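PDB 6EEZ: DsbA-like disulfide oxidoreductase from Wolbachia endosymbiont of Drosophila melanogaster, which catalyses thiol-disulfide exchange, acting as a homotrimeric disulfide isomerase of the DsbA-like branch of the thioredoxin superfamily. Local coordinates for residues A[42-47]-A[75-80]; A[70-75]-A[142-147]. All coordinates share one frame; numbering follows the deposited sequence. Where two conformers were deposited one is given.

Interaction 1 (A[42-47]-A[75-80])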
ATOM      1  N   ASP A  42       5.499   2.285  -3.821  1.00 32.67           N
ATOM      2  CA  ASP A  42       5.500   2.778  -5.193  1.00 33.51           C
ATOM      3  C   ASP A  42       5.680   1.535  -6.053  1.00 34.91           C
ATOM      4  O   ASP A  42       6.606   0.752  -5.827  1.00 35.42           O
ATOM      5  CB  ASP A  42       6.624   3.784  -5.432  1.00 33.40           C
ATOM      6  CG  ASP A  42       6.605   4.374  -6.821  1.00 34.49           C
ATOM      7  OD1 ASP A  42       6.662   3.611  -7.828  1.00 35.94           O
ATOM      8  OD2 ASP A  42       6.539   5.625  -6.908  1.00 34.23           O
ATOM      9  N   TYR A  43       4.793   1.335  -7.023  1.00 35.37           N
ATOM     10  CA  TYR A  43       4.833   0.109  -7.811  1.00 37.19           C
ATOM     11  C   TYR A  43       6.108  -0.059  -8.667  1.00 38.41           C
ATOM     12  O   TYR A  43       6.501  -1.194  -8.967  1.00 39.96           O
ATOM     13  CB  TYR A  43       3.593   0.041  -8.696  1.00 37.97           C
ATOM     14  CG  TYR A  43       2.350  -0.302  -7.931  1.00 37.47           C
ATOM     15  CD1 TYR A  43       2.280  -1.463  -7.166  1.00 37.90           C
ATOM     16  CD2 TYR A  43       1.240   0.520  -7.975  1.00 36.81           C
ATOM     17  CE1 TYR A  43       1.148  -1.773  -6.461  1.00 37.27           C
ATOM     18  CE2 TYR A  43       0.102   0.209  -7.290  1.00 36.66           C
ATOM     19  CZ  TYR A  43       0.060  -0.931  -6.525  1.00 36.51           C
ATOM     20  OH  TYR A  43      -1.081  -1.227  -5.815  1.00 36.41           O
ATOM     21  N   SER A  44       6.761   1.041  -9.048  1.00 39.62           N
ATOM     22  CA  SER A  44       7.957   0.967  -9.896  1.00 40.45           C
ATOM     23  C   SER A  44       9.246   0.874  -9.073  1.00 40.27           C
ATOM     24  O   SER A  44      10.340   0.794  -9.627  1.00 41.40           O
ATOM     25  CB  SER A  44       8.045   2.188 -10.824  1.00 40.74           C
ATOM     26  OG  SER A  44       6.798   2.488 -11.443  1.00 41.45           O
ATOM     27  N   CYS A  45       9.122   0.889  -7.752  1.00 37.30           N
ATOM     28  CA  CYS A  45      10.288   0.838  -6.873  0.63 37.10           C
ATOM     29  C   CYS A  45      10.797  -0.603  -6.722  1.00 38.09           C
ATOM     30  O   CYS A  45      10.031  -1.517  -6.412  1.00 38.60           O
ATOM     31  CB  CYS A  45       9.926   1.474  -5.513  0.63 35.41           C
ATOM     32  SG  CYS A  45      10.570   0.713  -4.042  0.63 35.59           S
ATOM     33  N   GLY A  46      12.092  -0.799  -6.953  1.00 37.63           N
ATOM     34  CA  GLY A  46      12.696  -2.127  -6.909  1.00 38.92           C
ATOM     35  C   GLY A  46      12.493  -2.864  -5.584  1.00 38.49           C
ATOM     36  O   GLY A  46      12.237  -4.071  -5.587  1.00 39.32           O
ATOM     37  N   HIS A  47      12.635  -2.163  -4.449  1.00 35.16           N
ATOM     38  CA  HIS A  47      12.470  -2.807  -3.148  1.00 35.17           C
ATOM     39  C   HIS A  47      11.008  -3.065  -2.872  1.00 35.32           C
ATOM     40  O   HIS A  47      10.689  -4.038  -2.221  1.00 36.28           O
ATOM     41  CB  HIS A  47      13.078  -1.985  -2.006  1.00 33.77           C
ATOM     42  CG  HIS A  47      14.568  -1.994  -2.008  1.00 34.18           C
ATOM     43  ND1 HIS A  47      15.307  -1.102  -2.754  1.00 35.14           N
ATOM     44  CD2 HIS A  47      15.460  -2.810  -1.404  1.00 35.40           C
ATOM     45  CE1 HIS A  47      16.595  -1.361  -2.600  1.00 36.94           C
ATOM     46  NE2 HIS A  47      16.718  -2.397  -1.790  1.00 37.11           N
ATOM     47  N   GLY A  75       7.574   8.843 -10.408  1.00 47.58           N
ATOM     48  CA  GLY A  75       7.245   9.394 -11.716  1.00 50.15           C
ATOM     49  C   GLY A  75       5.877   9.068 -12.300  1.00 50.02           C
ATOM     50  O   GLY A  75       4.964   8.559 -11.633  1.00 48.22           O
ATOM     51  N   ASN A  76       5.756   9.369 -13.583  1.00 51.84           N
ATOM     52  CA  ASN A  76       4.489   9.312 -14.287  1.00 53.27           C
ATOM     53  C   ASN A  76       3.915   7.884 -14.339  1.00 52.29           C
ATOM     54  O   ASN A  76       2.723   7.670 -14.080  1.00 52.17           O
ATOM     55  CB  ASN A  76       4.682   9.896 -15.695  1.00 57.81           C
ATOM     56  CG  ASN A  76       3.411   9.908 -16.495  1.00 60.42           C
ATOM     57  OD1 ASN A  76       3.364   9.397 -17.618  1.00 63.61           O
ATOM     58  ND2 ASN A  76       2.361  10.478 -15.922  1.00 59.60           N
ATOM     59  N   ALA A  77       4.781   6.918 -14.646  1.00 49.83           N
ATOM     60  CA  ALA A  77       4.413   5.502 -14.696  1.00 48.79           C
ATOM     61  C   ALA A  77       3.873   4.989 -13.341  1.00 47.70           C
ATOM     62  O   ALA A  77       2.941   4.192 -13.300  1.00 47.68           O
ATOM     63  CB  ALA A  77       5.626   4.674 -15.145  1.00 49.26           C
ATOM     64  N   SER A  78       4.451   5.461 -12.239  1.00 45.53           N
ATOM     65  CA  SER A  78       4.022   5.038 -10.904  1.00 44.84           C
ATOM     66  C   SER A  78       2.665   5.631 -10.556  1.00 45.61           C
ATOM     67  O   SER A  78       1.840   4.987  -9.930  1.00 45.34           O
ATOM     68  CB  SER A  78       5.038   5.453  -9.847  1.00 43.76           C
ATOM     69  OG  SER A  78       6.221   4.687  -9.923  1.00 43.42           O
ATOM     70  N   LEU A  79       2.449   6.870 -10.970  1.00 45.44           N
ATOM     71  CA  LEU A  79       1.202   7.563 -10.694  1.00 46.34           C
ATOM     72  C   LEU A  79       0.076   6.898 -11.435  1.00 47.28           C
ATOM     73  O   LEU A  79      -1.012   6.738 -10.899  1.00 47.49           O
ATOM     74  CB  LEU A  79       1.298   9.034 -11.101  1.00 47.30           C
ATOM     75  CG  LEU A  79       0.072   9.912 -10.842  1.00 48.60           C
ATOM     76  CD1 LEU A  79      -0.323   9.897  -9.380  1.00 47.62           C
ATOM     77  CD2 LEU A  79       0.347  11.341 -11.264  1.00 49.16           C
ATOM     78  N   LYS A  80       0.349   6.514 -12.683  1.00 48.69           N
ATOM     79  CA  LYS A  80      -0.607   5.773 -13.500  1.00 49.90           C
ATOM     80  C   LYS A  80      -0.989   4.445 -12.866  1.00 49.05           C
ATOM     81  O   LYS A  80      -2.167   4.118 -12.758  1.00 49.98           O
ATOM     82  CB  LYS A  80      -0.040   5.509 -14.885  1.00 51.05           C
ATOM     83  CG  LYS A  80       0.002   6.706 -15.788  1.00 52.59           C
ATOM     84  CD  LYS A  80       0.580   6.278 -17.112  1.00 54.60           C
ATOM     85  CE  LYS A  80       0.580   7.386 -18.143  1.00 58.62           C
ATOM     86  NZ  LYS A  80       1.319   6.929 -19.336  1.00 61.67           N
TER
HETATM   87  O   HOH W   1       2.862   3.405  -7.633  1.00 30.64           O
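Three polar side chains pack closely where Asp42 and Ser44 meet Ser78. The hydroxyl of Ser78 is the hub: Ser44 OG donates to Ser78 OG at 2.7 Å, and Ser78 OG donates in turn to Asp42 OD1. The modelled OG to OD1 distance of the Ser78–Asp42 pair, 2.4 Å, is too short to be taken literally. The carboxylate reaches over because CG of Asp42 lies anti to its backbone N (chi1 -177°). Its OD1 also takes the backbone N of Ser44 at 2.8 Å, nearly in line with the CG–OD1 bond, which makes an Asx turn inside the type I beta turn from Asp42 to Cys45. This turn delivers the chain from strand 36-41 to the thioredoxin-type CxxC motif: Cys45, which forms the disulfide with Cys48 seen in this crystal structure, occupies the N-cap position of helix 46-50. The other carboxylate oxygen, Asp42 OD2, accepts from the backbone N of Ile73 and of Leu74. Elsewhere the join is looser. One water spans the backbones, 2.9 Å from Tyr43 N and 3.0 Å from Ser78 O. Toward the partly exposed side, Ser44 OG comes only within 4.5 Å of Ala77 CB.

Interaction 2 (A[70-75]-A[142-147])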
ATOM      1  N   ASP A  70      -1.000   3.636  -1.514  1.00 35.39           N
ATOM      2  CA  ASP A  70      -0.365   3.850  -2.799  1.00 35.93           C
ATOM      3  C   ASP A  70       0.281   5.224  -2.766  1.00 35.49           C
ATOM      4  O   ASP A  70      -0.423   6.236  -2.737  1.00 36.10           O
ATOM      5  CB  ASP A  70      -1.396   3.734  -3.925  1.00 37.27           C
ATOM      6  CG  ASP A  70      -1.803   2.298  -4.184  1.00 37.70           C
ATOM      7  OD1 ASP A  70      -0.960   1.521  -4.678  1.00 38.07           O
ATOM      8  OD2 ASP A  70      -2.951   1.933  -3.865  1.00 37.65           O
ATOM      9  N   ALA A  71       1.609   5.249  -2.737  1.00 31.96           N
ATOM     10  CA  ALA A  71       2.357   6.504  -2.567  1.00 31.30           C
ATOM     11  C   ALA A  71       3.345   6.674  -3.699  1.00 32.36           C
ATOM     12  O   ALA A  71       4.555   6.566  -3.500  1.00 32.19           O
ATOM     13  CB  ALA A  71       3.071   6.523  -1.237  1.00 29.33           C
ATOM     14  N   PRO A  72       2.828   6.922  -4.907  1.00 33.59           N
ATOM     15  CA  PRO A  72       3.687   7.114  -6.074  1.00 35.42           C
ATOM     16  C   PRO A  72       4.578   8.353  -5.916  1.00 36.20           C
ATOM     17  O   PRO A  72       4.046   9.455  -5.704  1.00 36.55           O
ATOM     18  CB  PRO A  72       2.684   7.279  -7.214  1.00 36.53           C
ATOM     19  CG  PRO A  72       1.458   7.801  -6.552  1.00 35.69           C
ATOM     20  CD  PRO A  72       1.406   7.140  -5.224  1.00 33.83           C
ATOM     21  N   ILE A  73       5.898   8.164  -6.005  1.00 39.29           N
ATOM     22  CA  ILE A  73       6.862   9.273  -6.020  1.00 39.55           C
ATOM     23  C   ILE A  73       7.947   9.120  -7.104  1.00 40.36           C
ATOM     24  O   ILE A  73       8.775  10.024  -7.296  1.00 40.75           O
ATOM     25  CB  ILE A  73       7.564   9.432  -4.640  1.00 37.80           C
ATOM     26  CG1 ILE A  73       8.184   8.107  -4.185  1.00 36.99           C
ATOM     27  CG2 ILE A  73       6.573   9.866  -3.598  1.00 36.54           C
ATOM     28  CD1 ILE A  73       9.134   8.228  -3.023  1.00 35.81           C
ATOM     29  N   LEU A  74       7.939   8.000  -7.832  1.00 42.45           N
ATOM     30  CA  LEU A  74       9.012   7.724  -8.793  1.00 43.39           C
ATOM     31  C   LEU A  74       8.638   8.064 -10.235  1.00 45.64           C
ATOM     32  O   LEU A  74       9.314   7.641 -11.172  1.00 47.06           O
ATOM     33  CB  LEU A  74       9.448   6.262  -8.692  1.00 43.32           C
ATOM     34  CG  LEU A  74      10.082   5.874  -7.345  1.00 42.16           C
ATOM     35  CD1 LEU A  74      10.434   4.403  -7.324  1.00 42.31           C
ATOM     36  CD2 LEU A  74      11.320   6.709  -7.035  1.00 42.13           C
ATOM     37  N   GLY A  75       7.574   8.843 -10.408  1.00 47.58           N
ATOM     38  CA  GLY A  75       7.245   9.394 -11.716  1.00 50.15           C
ATOM     39  C   GLY A  75       5.877   9.068 -12.300  1.00 50.02           C
ATOM     40  O   GLY A  75       4.964   8.559 -11.633  1.00 48.22           O
ATOM     41  N   GLN A 142      -7.596  12.634  -4.558  1.00 53.79           N
ATOM     42  CA  GLN A 142      -7.598  13.013  -3.147  1.00 52.52           C
ATOM     43  C   GLN A 142      -6.862  11.999  -2.291  1.00 51.30           C
ATOM     44  O   GLN A 142      -6.069  12.375  -1.417  1.00 50.33           O
ATOM     45  CB  GLN A 142      -9.032  13.175  -2.637  1.00 53.08           C
ATOM     46  CG  GLN A 142      -9.132  13.789  -1.261  1.00 51.99           C
ATOM     47  CD  GLN A 142     -10.570  13.978  -0.801  1.00 53.50           C
ATOM     48  OE1 GLN A 142     -11.171  13.058  -0.251  1.00 53.89           O
ATOM     49  NE2 GLN A 142     -11.129  15.178  -1.019  1.00 54.68           N
ATOM     50  N   MET A 143      -7.116  10.717  -2.552  1.00 43.30           N
ATOM     51  CA  MET A 143      -6.508   9.652  -1.750  1.00 42.09           C
ATOM     52  C   MET A 143      -5.004   9.593  -1.947  1.00 41.02           C
ATOM     53  O   MET A 143      -4.263   9.330  -1.005  1.00 39.52           O
ATOM     54  CB  MET A 143      -7.128   8.288  -2.085  1.00 42.75           C
ATOM     55  CG  MET A 143      -8.544   8.095  -1.553  1.00 43.39           C
ATOM     56  SD  MET A 143      -9.344   6.584  -2.176  1.00 43.18           S
ATOM     57  CE  MET A 143      -8.443   5.344  -1.252  1.00 42.12           C
ATOM     58  N   ILE A 144      -4.546   9.825  -3.170  1.00 42.89           N
ATOM     59  CA  ILE A 144      -3.123   9.725  -3.458  1.00 41.90           C
ATOM     60  C   ILE A 144      -2.403  10.941  -2.874  1.00 40.77           C
ATOM     61  O   ILE A 144      -1.303  10.825  -2.336  1.00 39.13           O
ATOM     62  CB  ILE A 144      -2.863   9.609  -4.969  1.00 42.69           C
ATOM     63  CG1 ILE A 144      -3.191   8.182  -5.428  1.00 43.48           C
ATOM     64  CG2 ILE A 144      -1.412   9.978  -5.310  1.00 40.75           C
ATOM     65  CD1 ILE A 144      -2.979   7.923  -6.883  1.00 44.21           C
ATOM     66  N   ASN A 145      -3.030  12.100  -2.967  1.00 41.41           N
ATOM     67  CA  ASN A 145      -2.448  13.298  -2.395  1.00 40.54           C
ATOM     68  C   ASN A 145      -2.335  13.150  -0.891  1.00 39.63           C
ATOM     69  O   ASN A 145      -1.322  13.543  -0.290  1.00 38.60           O
ATOM     70  CB  ASN A 145      -3.281  14.530  -2.743  1.00 41.71           C
ATOM     71  CG  ASN A 145      -3.082  14.971  -4.169  1.00 42.23           C
ATOM     72  OD1 ASN A 145      -2.055  14.673  -4.785  1.00 41.35           O
ATOM     73  ND2 ASN A 145      -4.059  15.699  -4.706  1.00 43.62           N
ATOM     74  N   ASN A 146      -3.355  12.552  -0.279  1.00 40.67           N
ATOM     75  CA  ASN A 146      -3.352  12.417   1.165  1.00 39.77           C
ATOM     76  C   ASN A 146      -2.273  11.452   1.594  1.00 38.66           C
ATOM     77  O   ASN A 146      -1.637  11.678   2.610  1.00 37.86           O
ATOM     78  CB  ASN A 146      -4.727  11.995   1.682  1.00 39.79           C
ATOM     79  CG  ASN A 146      -5.710  13.160   1.737  1.00 40.40           C
ATOM     80  OD1 ASN A 146      -5.316  14.338   1.700  1.00 40.79           O
ATOM     81  ND2 ASN A 146      -6.987  12.846   1.834  1.00 40.79           N
ATOM     82  N   SER A 147      -2.009  10.416   0.800  1.00 36.61           N
ATOM     83  CA  SER A 147      -0.924   9.487   1.130  1.00 34.93           C
ATOM     84  C   SER A 147       0.445  10.120   0.942  1.00 33.62           C
ATOM     85  O   SER A 147       1.365   9.861   1.727  1.00 31.62           O
ATOM     86  CB  SER A 147      -1.003   8.221   0.281  1.00 34.72           C
ATOM     87  OG  SER A 147      -2.121   7.441   0.631  1.00 35.62           O
TER
HETATM   88  O   HOH W   2      -3.023   6.144  -1.799  1.00 32.32           O
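Ser147 OG is gripped from two directions: Arg69 NH1 donates to it, and a water that lies 2.9 Å from Ser147 OG donates to the backbone Asp70 O at 2.8 Å. The polar link between helix and strand end therefore runs through one water, since Ser147 OG itself stays 4.0 Å from Asp70 O. The methylene of the serine comes slightly nearer, Ser147 CB lying 3.7 Å from Asp70 O. The Asp70 side chain turns to other work, with OD2 hydrogen-bonded to the hydroxyl of Tyr96. In DsbA-like proteins a helical domain is inserted into the thioredoxin fold, and the same layout appears here: the chain leaves strand 65-70 through this loop, enters the helices that begin with helix 76-91, and returns along helix 137-154 to pack against the point of departure. With chi1 at -76°, Ile144 holds CG1 beside its backbone N and sends the methyl CG2, anti to that N, obliquely toward CG and CD of Pro72. That methyl, Ile144 CG2, sits 3.8 Å from Pro72 CG and 4.0 Å from Pro72 CD. Leu79 and Ala82 of helix 76-91 press on the same proline, and Arg148 NE donates to the carbonyl Pro72 O.

Overall arrangement
The ranges 70-75 and 75-80 meet at Gly75, and the two contacts lie about 10 Å apart, centre to centre, at neighbouring points of the chain that links strand 65-70 to helix 76-91. Interaction 1 joins the turn before the CxxC helix to the first turn of helix 76-91 and is only partly buried; all four touching residues of interaction 2 are buried. The chemistry differs accordingly: hydroxyls and a carboxylate bond directly in the first, whereas the second combines a methyl-on-proline contact with a water-mediated link. The Asp42 carboxylate bridges the two contacts. In this example one connection touches both the turn before the CxxC helix and helix 137-154.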